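Local coordinates for oxidoreductase, NAD-binding/iron-sulfur cluster-binding protein (PDB 6ZXU), which probably carries out cobalamin-dependent reductive dehalogenation, with electrons likely delivered through two [4Fe-4S] clusters to the bound B12, at residues Glu178-Met190 and Lys340-Gln352. Residues are numbered along the deposited sequence; the frame is centred on the assembly and turned at random.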
ATOM      1  N   GLU A 178      -5.079  -3.073 -14.137  1.00 24.09           N
ATOM      2  CA  GLU A 178      -4.769  -3.643 -12.844  1.00 20.87           C
ATOM      3  C   GLU A 178      -6.012  -3.832 -11.993  1.00 19.14           C
ATOM      4  O   GLU A 178      -6.283  -4.935 -11.480  1.00 20.49           O
ATOM      5  CB  GLU A 178      -3.843  -2.672 -12.106  1.00 26.57           C
ATOM      6  CG  GLU A 178      -3.408  -3.130 -10.721  1.00 29.75           C
ATOM      7  CD  GLU A 178      -3.342  -1.956  -9.707  1.00 39.90           C
ATOM      8  OE1 GLU A 178      -2.443  -1.068  -9.808  1.00 36.95           O
ATOM      9  OE2 GLU A 178      -4.212  -1.883  -8.778  1.00 41.80           O
ATOM     10  N   ILE A 179      -6.772  -2.764 -11.789  1.00 17.75           N
ATOM     11  CA  ILE A 179      -8.002  -2.817 -10.997  1.00 16.92           C
ATOM     12  C   ILE A 179      -9.016  -3.784 -11.616  1.00 15.20           C
ATOM     13  O   ILE A 179      -9.593  -4.612 -10.937  1.00 13.92           O
ATOM     14  CB  ILE A 179      -8.629  -1.399 -10.830  1.00 17.06           C
ATOM     15  CG1 ILE A 179      -7.641  -0.519 -10.078  1.00 19.88           C
ATOM     16  CG2 ILE A 179      -9.984  -1.507 -10.158  1.00 15.80           C
ATOM     17  CD1 ILE A 179      -8.072   0.917  -9.954  1.00 21.05           C
ATOM     18  N   ALA A 180      -9.204  -3.726 -12.933  1.00 16.73           N
ATOM     19  CA  ALA A 180     -10.172  -4.655 -13.607  1.00 15.95           C
ATOM     20  C   ALA A 180      -9.809  -6.122 -13.465  1.00 16.89           C
ATOM     21  O   ALA A 180     -10.675  -6.963 -13.296  1.00 16.85           O
ATOM     22  CB  ALA A 180     -10.291  -4.288 -15.081  1.00 17.54           C
ATOM     23  N   ALA A 181      -8.505  -6.434 -13.521  1.00 16.15           N
ATOM     24  CA  ALA A 181      -7.991  -7.792 -13.344  1.00 17.64           C
ATOM     25  C   ALA A 181      -8.205  -8.281 -11.942  1.00 16.26           C
ATOM     26  O   ALA A 181      -8.653  -9.415 -11.757  1.00 16.26           O
ATOM     27  CB  ALA A 181      -6.502  -7.855 -13.670  1.00 19.42           C
ATOM     28  N   ILE A 182      -8.035  -7.400 -10.949  1.00 16.20           N
ATOM     29  CA  ILE A 182      -8.175  -7.814  -9.564  1.00 15.98           C
ATOM     30  C   ILE A 182      -9.656  -8.047  -9.259  1.00 17.95           C
ATOM     31  O   ILE A 182     -10.013  -9.030  -8.643  1.00 16.42           O
ATOM     32  CB  ILE A 182      -7.546  -6.777  -8.617  1.00 17.48           C
ATOM     33  CG1 ILE A 182      -6.048  -6.775  -8.767  1.00 18.48           C
ATOM     34  CG2 ILE A 182      -7.927  -7.143  -7.204  1.00 17.37           C
ATOM     35  CD1 ILE A 182      -5.399  -5.561  -8.113  1.00 20.84           C
ATOM     36  N   LEU A 183     -10.504  -7.117  -9.699  1.00 16.29           N
ATOM     37  CA  LEU A 183     -11.883  -7.186  -9.392  1.00 18.33           C
ATOM     38  C   LEU A 183     -12.602  -8.322 -10.108  1.00 18.22           C
ATOM     39  O   LEU A 183     -13.428  -8.984  -9.514  1.00 20.41           O
ATOM     40  CB  LEU A 183     -12.584  -5.876  -9.640  1.00 19.12           C
ATOM     41  CG  LEU A 183     -12.252  -4.684  -8.682  1.00 20.68           C
ATOM     42  CD1 LEU A 183     -12.991  -3.467  -9.133  1.00 22.26           C
ATOM     43  CD2 LEU A 183     -12.599  -5.057  -7.252  1.00 20.67           C
ATOM     44  N   SER A 184     -12.286  -8.528 -11.373  1.00 20.36           N
ATOM     45  CA  SER A 184     -12.806  -9.682 -12.102  1.00 19.49           C
ATOM     46  C   SER A 184     -12.367 -10.965 -11.492  1.00 21.90           C
ATOM     47  O   SER A 184     -13.179 -11.892 -11.301  1.00 21.62           O
ATOM     48  CB  SER A 184     -12.445  -9.595 -13.571  1.00 21.45           C
ATOM     49  OG  SER A 184     -11.078  -9.751 -13.827  1.00 22.45           O
ATOM     50  N   GLY A 185     -11.096 -11.038 -11.064  1.00 19.21           N
ATOM     51  CA  GLY A 185     -10.656 -12.233 -10.381  1.00 17.59           C
ATOM     52  C   GLY A 185     -11.292 -12.481  -9.072  1.00 18.91           C
ATOM     53  O   GLY A 185     -11.540 -13.618  -8.702  1.00 19.58           O
ATOM     54  N   TYR A 186     -11.571 -11.412  -8.335  1.00 19.44           N
ATOM     55  CA  TYR A 186     -12.321 -11.503  -7.061  1.00 18.49           C
ATOM     56  C   TYR A 186     -13.718 -12.101  -7.265  1.00 19.61           C
ATOM     57  O   TYR A 186     -14.130 -13.001  -6.518  1.00 18.57           O
ATOM     58  CB  TYR A 186     -12.491 -10.078  -6.454  1.00 20.11           C
ATOM     59  CG  TYR A 186     -13.491  -9.913  -5.379  1.00 18.21           C
ATOM     60  CD1 TYR A 186     -13.426 -10.672  -4.230  1.00 17.67           C
ATOM     61  CD2 TYR A 186     -14.486  -8.956  -5.467  1.00 19.85           C
ATOM     62  CE1 TYR A 186     -14.329 -10.504  -3.202  1.00 20.39           C
ATOM     63  CE2 TYR A 186     -15.409  -8.734  -4.420  1.00 19.05           C
ATOM     64  CZ  TYR A 186     -15.332  -9.488  -3.290  1.00 20.33           C
ATOM     65  OH  TYR A 186     -16.253  -9.316  -2.280  1.00 20.23           O
ATOM     66  N   VAL A 187     -14.447 -11.623  -8.296  1.00 18.99           N
ATOM     67  CA  VAL A 187     -15.821 -12.162  -8.563  1.00 19.44           C
ATOM     68  C   VAL A 187     -15.720 -13.642  -9.044  1.00 19.98           C
ATOM     69  O   VAL A 187     -16.510 -14.478  -8.625  1.00 20.69           O
ATOM     70  CB  VAL A 187     -16.546 -11.283  -9.585  1.00 21.52           C
ATOM     71  CG1 VAL A 187     -17.867 -11.877 -10.039  1.00 22.05           C
ATOM     72  CG2 VAL A 187     -16.795  -9.892  -9.014  1.00 21.17           C
ATOM     73  N   ARG A 188     -14.721 -13.951  -9.858  1.00 18.90           N
ATOM     74  CA  ARG A 188     -14.455 -15.338 -10.302  1.00 21.32           C
ATOM     75  C   ARG A 188     -14.170 -16.278  -9.142  1.00 21.46           C
ATOM     76  O   ARG A 188     -14.647 -17.403  -9.103  1.00 23.29           O
ATOM     77  CB  ARG A 188     -13.355 -15.385 -11.319  1.00 20.31           C
ATOM     78  CG  ARG A 188     -13.747 -14.860 -12.681  1.00 22.05           C
ATOM     79  CD  ARG A 188     -12.713 -15.187 -13.732  1.00 22.55           C
ATOM     80  NE  ARG A 188     -11.366 -14.599 -13.453  1.00 25.06           N
ATOM     81  CZ  ARG A 188     -10.917 -13.450 -13.897  1.00 20.40           C
ATOM     82  NH1 ARG A 188     -11.686 -12.582 -14.608  1.00 22.51           N
ATOM     83  NH2 ARG A 188      -9.687 -13.066 -13.575  1.00 24.84           N
ATOM     84  N   TRP A 189     -13.467 -15.803  -8.127  1.00 22.38           N
ATOM     85  CA  TRP A 189     -13.234 -16.612  -6.932  1.00 21.95           C
ATOM     86  C   TRP A 189     -14.427 -16.797  -6.029  1.00 21.53           C
ATOM     87  O   TRP A 189     -14.485 -17.740  -5.227  1.00 25.13           O
ATOM     88  CB  TRP A 189     -12.072 -16.038  -6.125  1.00 25.19           C
ATOM     89  CG  TRP A 189     -10.737 -16.534  -6.585  1.00 23.94           C
ATOM     90  CD1 TRP A 189      -9.811 -15.895  -7.398  1.00 22.54           C
ATOM     91  CD2 TRP A 189     -10.201 -17.818  -6.296  1.00 26.06           C
ATOM     92  NE1 TRP A 189      -8.717 -16.707  -7.586  1.00 25.02           N
ATOM     93  CE2 TRP A 189      -8.913 -17.889  -6.916  1.00 25.01           C
ATOM     94  CE3 TRP A 189     -10.671 -18.928  -5.545  1.00 26.59           C
ATOM     95  CZ2 TRP A 189      -8.102 -19.035  -6.845  1.00 27.16           C
ATOM     96  CZ3 TRP A 189      -9.836 -20.095  -5.461  1.00 28.37           C
ATOM     97  CH2 TRP A 189      -8.573 -20.118  -6.110  1.00 25.46           C
ATOM     98  N   MET A 190     -15.407 -15.894  -6.119  1.00 24.80           N
ATOM     99  CA  MET A 190     -16.680 -16.022  -5.417  1.00 24.17           C
ATOM    100  C   MET A 190     -17.651 -16.976  -6.166  1.00 26.44           C
ATOM    101  O   MET A 190     -18.667 -17.383  -5.606  1.00 21.26           O
ATOM    102  CB  MET A 190     -17.322 -14.644  -5.274  1.00 24.81           C
ATOM    103  CG  MET A 190     -16.737 -13.864  -4.115  1.00 25.37           C
ATOM    104  SD  MET A 190     -17.747 -12.395  -3.692  1.00 24.98           S
ATOM    105  CE  MET A 190     -17.818 -11.476  -5.243  1.00 21.69           C
ATOM    106  N   LYS A 340      -6.414 -16.360   1.980  1.00 22.61           N
ATOM    107  CA  LYS A 340      -7.627 -16.982   2.360  1.00 21.87           C
ATOM    108  C   LYS A 340      -8.855 -16.228   1.847  1.00 22.04           C
ATOM    109  O   LYS A 340      -9.893 -16.811   1.670  1.00 21.19           O
ATOM    110  CB  LYS A 340      -7.714 -17.059   3.882  1.00 21.85           C
ATOM    111  CG  LYS A 340      -6.550 -17.720   4.542  1.00 22.23           C
ATOM    112  CD  LYS A 340      -6.927 -17.935   6.029  1.00 25.50           C
ATOM    113  CE  LYS A 340      -5.791 -17.746   6.980  1.00 21.09           C
ATOM    114  NZ  LYS A 340      -6.104 -18.126   8.386  1.00 19.47           N
ATOM    115  N   HIS A 341      -8.753 -14.905   1.610  1.00 23.57           N
ATOM    116  CA  HIS A 341      -9.905 -14.134   1.171  1.00 21.59           C
ATOM    117  C   HIS A 341      -9.889 -13.979  -0.337  1.00 21.65           C
ATOM    118  O   HIS A 341      -8.824 -13.821  -0.928  1.00 21.39           O
ATOM    119  CB  HIS A 341      -9.894 -12.774   1.857  1.00 21.24           C
ATOM    120  CG  HIS A 341     -11.146 -11.993   1.650  1.00 19.58           C
ATOM    121  ND1 HIS A 341     -11.426 -11.340   0.471  1.00 21.15           N
ATOM    122  CD2 HIS A 341     -12.178 -11.746   2.473  1.00 20.31           C
ATOM    123  CE1 HIS A 341     -12.579 -10.700   0.582  1.00 21.45           C
ATOM    124  NE2 HIS A 341     -13.066 -10.959   1.784  1.00 20.95           N
ATOM    125  N   PRO A 342     -11.061 -14.066  -1.004  1.00 23.09           N
ATOM    126  CA  PRO A 342     -11.102 -13.976  -2.501  1.00 19.41           C
ATOM    127  C   PRO A 342     -10.518 -12.724  -3.131  1.00 18.82           C
ATOM    128  O   PRO A 342     -10.041 -12.775  -4.269  1.00 19.53           O
ATOM    129  CB  PRO A 342     -12.606 -14.006  -2.799  1.00 19.91           C
ATOM    130  CG  PRO A 342     -13.172 -14.842  -1.719  1.00 22.45           C
ATOM    131  CD  PRO A 342     -12.383 -14.495  -0.477  1.00 24.16           C
ATOM    132  N   LEU A 343     -10.565 -11.599  -2.438  1.00 18.96           N
ATOM    133  CA  LEU A 343      -9.971 -10.385  -2.943  1.00 19.91           C
ATOM    134  C   LEU A 343      -8.464 -10.463  -3.047  1.00 18.64           C
ATOM    135  O   LEU A 343      -7.878 -10.087  -4.070  1.00 19.99           O
ATOM    136  CB  LEU A 343     -10.396  -9.177  -2.079  1.00 20.32           C
ATOM    137  CG  LEU A 343      -9.928  -7.816  -2.574  1.00 19.96           C
ATOM    138  CD1 LEU A 343     -10.431  -7.462  -3.973  1.00 21.15           C
ATOM    139  CD2 LEU A 343     -10.348  -6.709  -1.608  1.00 21.98           C
ATOM    140  N   ALA A 344      -7.823 -10.955  -1.988  1.00 17.56           N
ATOM    141  CA  ALA A 344      -6.391 -11.217  -2.043  1.00 19.38           C
ATOM    142  C   ALA A 344      -6.016 -12.240  -3.158  1.00 19.98           C
ATOM    143  O   ALA A 344      -5.063 -12.050  -3.898  1.00 19.99           O
ATOM    144  CB  ALA A 344      -5.934 -11.746  -0.697  1.00 21.68           C
ATOM    145  N   LEU A 345      -6.790 -13.294  -3.286  1.00 18.91           N
ATOM    146  CA  LEU A 345      -6.611 -14.234  -4.406  1.00 21.09           C
ATOM    147  C   LEU A 345      -6.726 -13.552  -5.770  1.00 20.58           C
ATOM    148  O   LEU A 345      -6.029 -13.934  -6.713  1.00 23.14           O
ATOM    149  CB  LEU A 345      -7.601 -15.418  -4.323  1.00 21.75           C
ATOM    150  CG  LEU A 345      -7.242 -16.407  -3.210  1.00 24.29           C
ATOM    151  CD1 LEU A 345      -8.374 -17.317  -2.859  1.00 23.20           C
ATOM    152  CD2 LEU A 345      -6.060 -17.272  -3.668  1.00 27.15           C
ATOM    153  N   GLY A 346      -7.536 -12.517  -5.896  1.00 20.18           N
ATOM    154  CA  GLY A 346      -7.593 -11.731  -7.172  1.00 18.24           C
ATOM    155  C   GLY A 346      -6.320 -11.016  -7.437  1.00 17.68           C
ATOM    156  O   GLY A 346      -5.993 -10.713  -8.586  1.00 19.01           O
ATOM    157  N   MET A 347      -5.583 -10.642  -6.379  1.00 18.98           N
ATOM    158  CA  MET A 347      -4.295  -9.920  -6.566  1.00 20.99           C
ATOM    159  C   MET A 347      -3.120 -10.846  -6.845  1.00 19.41           C
ATOM    160  O   MET A 347      -2.162 -10.424  -7.475  1.00 20.53           O
ATOM    161  CB  MET A 347      -3.987  -9.093  -5.327  1.00 20.93           C
ATOM    162  CG  MET A 347      -5.025  -8.020  -5.089  1.00 25.23           C
ATOM    163  SD  MET A 347      -4.629  -7.113  -3.567  1.00 26.91           S
ATOM    164  CE  MET A 347      -6.098  -7.049  -2.611  1.00 23.31           C
ATOM    165  N   GLN A 348      -3.182 -12.079  -6.350  1.00 21.38           N
ATOM    166  CA  GLN A 348      -2.055 -12.983  -6.399  1.00 22.96           C
ATOM    167  C   GLN A 348      -1.368 -13.143  -7.774  1.00 21.74           C
ATOM    168  O   GLN A 348      -0.148 -13.064  -7.858  1.00 21.70           O
ATOM    169  CB  GLN A 348      -2.461 -14.301  -5.807  1.00 26.66           C
ATOM    170  CG  GLN A 348      -1.240 -15.226  -5.723  1.00 30.03           C
ATOM    171  CD  GLN A 348      -1.462 -16.407  -4.791  1.00 32.80           C
ATOM    172  OE1 GLN A 348      -2.463 -17.149  -4.893  1.00 31.84           O
ATOM    173  NE2 GLN A 348      -0.508 -16.610  -3.875  1.00 39.09           N
ATOM    174  N   PRO A 349      -2.137 -13.365  -8.844  1.00 21.96           N
ATOM    175  CA  PRO A 349      -1.483 -13.534 -10.162  1.00 24.39           C
ATOM    176  C   PRO A 349      -0.676 -12.304 -10.600  1.00 24.22           C
ATOM    177  O   PRO A 349       0.396 -12.448 -11.186  1.00 21.06           O
ATOM    178  CB  PRO A 349      -2.672 -13.734 -11.136  1.00 27.30           C
ATOM    179  CG  PRO A 349      -3.794 -14.220 -10.264  1.00 26.16           C
ATOM    180  CD  PRO A 349      -3.589 -13.600  -8.922  1.00 26.02           C
ATOM    181  N   LEU A 350      -1.173 -11.105 -10.289  1.00 20.54           N
ATOM    182  CA  LEU A 350      -0.454  -9.895 -10.653  1.00 21.24           C
ATOM    183  C   LEU A 350       0.854  -9.803  -9.857  1.00 21.85           C
ATOM    184  O   LEU A 350       1.923  -9.583 -10.413  1.00 24.82           O
ATOM    185  CB  LEU A 350      -1.282  -8.646 -10.408  1.00 22.29           C
ATOM    186  CG  LEU A 350      -2.443  -8.330 -11.359  1.00 23.61           C
ATOM    187  CD1 LEU A 350      -3.543  -9.345 -11.186  1.00 25.72           C
ATOM    188  CD2 LEU A 350      -3.011  -6.892 -11.132  1.00 26.81           C
ATOM    189  N   ILE A 351       0.774 -10.084  -8.572  1.00 21.78           N
ATOM    190  CA  ILE A 351       1.911 -10.046  -7.685  1.00 22.99           C
ATOM    191  C   ILE A 351       2.978 -11.060  -8.155  1.00 19.09           C
ATOM    192  O   ILE A 351       4.138 -10.731  -8.293  1.00 20.21           O
ATOM    193  CB  ILE A 351       1.470 -10.326  -6.208  1.00 19.32           C
ATOM    194  CG1 ILE A 351       0.736  -9.151  -5.641  1.00 20.13           C
ATOM    195  CG2 ILE A 351       2.698 -10.616  -5.372  1.00 21.58           C
ATOM    196  CD1 ILE A 351       0.080  -9.449  -4.304  1.00 21.80           C
ATOM    197  N   GLN A 352       2.587 -12.286  -8.376  1.00 18.52           N
ATOM    198  CA  GLN A 352       3.582 -13.310  -8.737  1.00 20.71           C
ATOM    199  C   GLN A 352       4.227 -13.076 -10.091  1.00 23.09           C
ATOM    200  O   GLN A 352       5.403 -13.324 -10.286  1.00 25.50           O
ATOM    201  CB  GLN A 352       2.984 -14.693  -8.654  1.00 24.67           C
ATOM    202  CG  GLN A 352       2.689 -15.179  -7.271  1.00 29.08           C
ATOM    203  CD  GLN A 352       1.870 -16.503  -7.318  1.00 46.28           C
ATOM    204  OE1 GLN A 352       1.204 -16.846  -8.340  1.00 42.98           O
ATOM    205  NE2 GLN A 352       1.898 -17.249  -6.192  1.00 49.96           N
TER
HETATM  206  O   HOH W   1      -6.903 -11.556 -11.002  1.00 24.46           O
HETATM  207  O   HOH W   2      -5.753 -16.271  -7.627  1.00 36.32           O
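G185 and G346 meet where helix 178-190 crosses helix 342-352, their CA atoms 4.5 Å apart. The axes, closest at 7.5 Å, run obliquely, 131° between their N-to-C directions. Both glycines have to be small: a CB on G346 would run into I182 O, and one on G185 would press on G346 CA. Beside this crossing I182 fits as a knob into the hole formed by L343, G346, M347 and L350; its branching serves two neighbours, I182 CG2 lying 3.7 Å from M347 CG while CG1 faces L350 CD2. L350 also spreads its methyls over A181 CB and the aliphatic CG of E178, whose carboxylate is paired with R175 and R455. The CD1/CE1 side of the Y186 ring meets the first turn of the other helix, P342 CB lying at its edge, 3.7 Å from Y186 CD1; a chi1 of 165°, setting CG opposite the backbone N, turns the ring there, and Y186 OH is hydrogen-bonded to N109 OD1. Proline suits that turn, where its missing N-H costs no helix bond. H341 caps it, ND1 accepting from L343 N while NE2 is hydrogen-bonded to F642 O. L345 CB lies 3.7 Å from the centroid of the five-membered ring of W189, a CH-pi contact, and L345 CD1 covers the six-membered ring. One water accepts from W189 NE1 and donates to L345 O; another bridges A181 O and G346 O. Replacing W189 by an alanine is likely to leave L345 without its aromatic partner and the first water without its N-H donor. Such glycine-mediated close packing sandwiches helix 178-190 between helix 342-354 and the sheet containing strand 142-149, beside helix 445-469, which carries the cobalamin-binding S449.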